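Local atomic coordinates of glycoside hydrolase family protein (Novosphingobium sp. PP1Y, PDB entry 6Q2F), a protein that probably hydrolyses terminal alpha-L-rhamnose residues from glycosides, as an alpha-L-rhamnosidase of a glycoside hydrolase family. Residues E157-G162 with G435-V440. Sequence-based numbering, arbitrary orientation.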
loop_
_atom_site.group_PDB
_atom_site.type_symbol
_atom_site.label_atom_id
_atom_site.label_comp_id
_atom_site.label_asym_id
_atom_site.label_seq_id
_atom_site.Cartn_x
_atom_site.Cartn_y
_atom_site.Cartn_z
ATOM N N GLU A 157 -34.028 -17.652 -9.109
ATOM C CA GLU A 157 -34.052 -18.878 -9.867
ATOM C C GLU A 157 -35.402 -19.537 -9.956
ATOM O O GLU A 157 -36.152 -19.558 -9.027
ATOM C CB GLU A 157 -33.204 -19.870 -9.172
ATOM C CG GLU A 157 -31.779 -19.895 -9.575
ATOM C CD GLU A 157 -31.138 -21.174 -9.138
ATOM O OE1 GLU A 157 -31.863 -22.198 -9.039
ATOM O OE2 GLU A 157 -29.920 -21.154 -8.889
ATOM N N THR A 158 -35.691 -20.115 -11.093
ATOM C CA THR A 158 -36.973 -20.780 -11.273
ATOM C C THR A 158 -36.754 -22.038 -12.103
ATOM O O THR A 158 -35.771 -22.154 -12.837
ATOM C CB THR A 158 -37.996 -19.837 -11.941
ATOM O OG1 THR A 158 -38.022 -18.592 -11.231
ATOM C CG2 THR A 158 -39.391 -20.427 -11.901
ATOM N N THR A 159 -37.662 -22.994 -11.958
ATOM C CA THR A 159 -37.635 -24.222 -12.737
ATOM C C THR A 159 -38.866 -24.296 -13.632
ATOM O O THR A 159 -39.943 -23.809 -13.271
ATOM C CB THR A 159 -37.574 -25.452 -11.836
ATOM O OG1 THR A 159 -38.643 -25.397 -10.889
ATOM C CG2 THR A 159 -36.245 -25.496 -11.086
ATOM N N LEU A 160 -38.693 -24.909 -14.807
ATOM C CA LEU A 160 -39.764 -25.111 -15.778
ATOM C C LEU A 160 -39.665 -26.510 -16.369
ATOM O O LEU A 160 -38.607 -27.143 -16.338
ATOM C CB LEU A 160 -39.707 -24.094 -16.920
ATOM C CG LEU A 160 -40.148 -22.675 -16.613
ATOM C CD1 LEU A 160 -40.085 -21.855 -17.894
ATOM C CD2 LEU A 160 -41.556 -22.700 -16.031
ATOM N N ALA A 161 -40.777 -26.965 -16.957
ATOM C CA ALA A 161 -40.902 -28.314 -17.502
ATOM C C ALA A 161 -40.299 -28.466 -18.899
ATOM O O ALA A 161 -39.541 -29.409 -19.150
ATOM C CB ALA A 161 -42.375 -28.732 -17.529
ATOM N N GLY A 162 -40.636 -27.575 -19.827
ATOM C CA GLY A 162 -40.239 -27.792 -21.208
ATOM C C GLY A 162 -41.314 -28.523 -21.988
ATOM O O GLY A 162 -41.478 -29.737 -21.849
ATOM N N GLY A 435 -36.038 -36.738 -17.733
ATOM C CA GLY A 435 -35.108 -36.522 -16.641
ATOM C C GLY A 435 -34.357 -35.211 -16.715
ATOM O O GLY A 435 -33.272 -35.094 -16.139
ATOM N N GLN A 436 -34.913 -34.215 -17.403
ATOM C CA GLN A 436 -34.201 -32.972 -17.692
ATOM C C GLN A 436 -35.225 -31.846 -17.712
ATOM O O GLN A 436 -36.135 -31.857 -18.549
ATOM C CB GLN A 436 -33.480 -33.072 -19.035
ATOM C CG GLN A 436 -32.042 -32.602 -19.046
ATOM C CD GLN A 436 -31.327 -32.978 -20.335
ATOM O OE1 GLN A 436 -31.286 -34.149 -20.712
ATOM N NE2 GLN A 436 -30.766 -31.983 -21.019
ATOM N N HIS A 437 -35.094 -30.880 -16.806
ATOM C CA HIS A 437 -35.992 -29.732 -16.790
ATOM C C HIS A 437 -35.227 -28.442 -17.064
ATOM O O HIS A 437 -33.997 -28.426 -17.189
ATOM C CB HIS A 437 -36.760 -29.644 -15.464
ATOM C CG HIS A 437 -35.910 -29.327 -14.273
ATOM N ND1 HIS A 437 -35.233 -30.295 -13.564
ATOM C CD2 HIS A 437 -35.666 -28.154 -13.638
ATOM C CE1 HIS A 437 -34.589 -29.731 -12.556
ATOM N NE2 HIS A 437 -34.838 -28.433 -12.577
ATOM N N TRP A 438 -35.984 -27.352 -17.183
ATOM C CA TRP A 438 -35.422 -26.038 -17.456
ATOM C C TRP A 438 -35.130 -25.289 -16.163
ATOM O O TRP A 438 -35.883 -25.376 -15.189
ATOM C CB TRP A 438 -36.369 -25.205 -18.323
ATOM C CG TRP A 438 -36.314 -25.540 -19.779
ATOM C CD1 TRP A 438 -37.224 -26.274 -20.494
ATOM C CD2 TRP A 438 -35.290 -25.158 -20.706
ATOM N NE1 TRP A 438 -36.824 -26.368 -21.809
ATOM C CE2 TRP A 438 -35.640 -25.695 -21.963
ATOM C CE3 TRP A 438 -34.113 -24.415 -20.596
ATOM C CZ2 TRP A 438 -34.854 -25.508 -23.095
ATOM C CZ3 TRP A 438 -33.331 -24.233 -21.724
ATOM C CH2 TRP A 438 -33.706 -24.774 -22.956
ATOM N N ARG A 439 -34.098 -24.483 -16.211
ATOM C CA ARG A 439 -33.769 -23.620 -15.126
ATOM C C ARG A 439 -33.705 -22.246 -15.720
ATOM O O ARG A 439 -33.046 -22.029 -16.682
ATOM C CB ARG A 439 -32.445 -23.992 -14.551
ATOM C CG ARG A 439 -32.202 -23.454 -13.181
ATOM C CD ARG A 439 -31.346 -24.459 -12.498
ATOM N NE ARG A 439 -30.556 -23.886 -11.457
ATOM C CZ ARG A 439 -29.507 -24.489 -10.930
ATOM N NH1 ARG A 439 -29.131 -25.682 -11.357
ATOM N NH2 ARG A 439 -28.840 -23.897 -9.956
ATOM N N VAL A 440 -34.413 -21.326 -15.107
ATOM C CA VAL A 440 -34.439 -19.976 -15.570
ATOM C C VAL A 440 -33.812 -19.102 -14.513
ATOM O O VAL A 440 -34.228 -19.076 -13.391
ATOM C CB VAL A 440 -35.851 -19.513 -15.857
ATOM C CG1 VAL A 440 -35.849 -18.137 -16.460
ATOM C CG2 VAL A 440 -36.526 -20.494 -16.771
HETATM O O HOH W 1 -35.801 -16.842 -12.217
#
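The edge of the Arg439 guanidinium meets the Glu157 carboxylate in a salt bridge. NH2 of Arg439 points almost straight at OE2 of Glu157 (3.1 Å, 175°). The bond lies in the guanidinium plane but meets OE2 from above the carboxylate plane. NE adds a weak bond to OE1, and the two planes are turned 49° apart. An alanine at Arg439 would remove both bonds and would probably loosen the Glu157 carboxylate. On the same face, CG2 of Thr159 packs obliquely against the His437 ring, 3.6 Å from NE2. ND1 of His437 is hydrogen-bonded to OD1 of Asp218.

The other face is mostly apolar, but Thr158 OG1 there shares a water with O of Val440. CB of Leu160 lies 3.8 Å from CB of Trp438, and its CD1 touches CG2 of Val440. At the indole edge, CD1 of Trp438 lies 3.5 Å from CA of Gly162; NE1 is hydrogen-bonded to O of Pro430. Thr158 with Val440 and Leu160 with Trp438 form two antiparallel hydrogen-bonded pairs, four backbone bonds. They fasten 151-160, an outermost strand of a four-stranded antiparallel sheet, to 436-447. The chemistry implies a backbone-held sheet edge, polar and charged on one face, mainly apolar on the other.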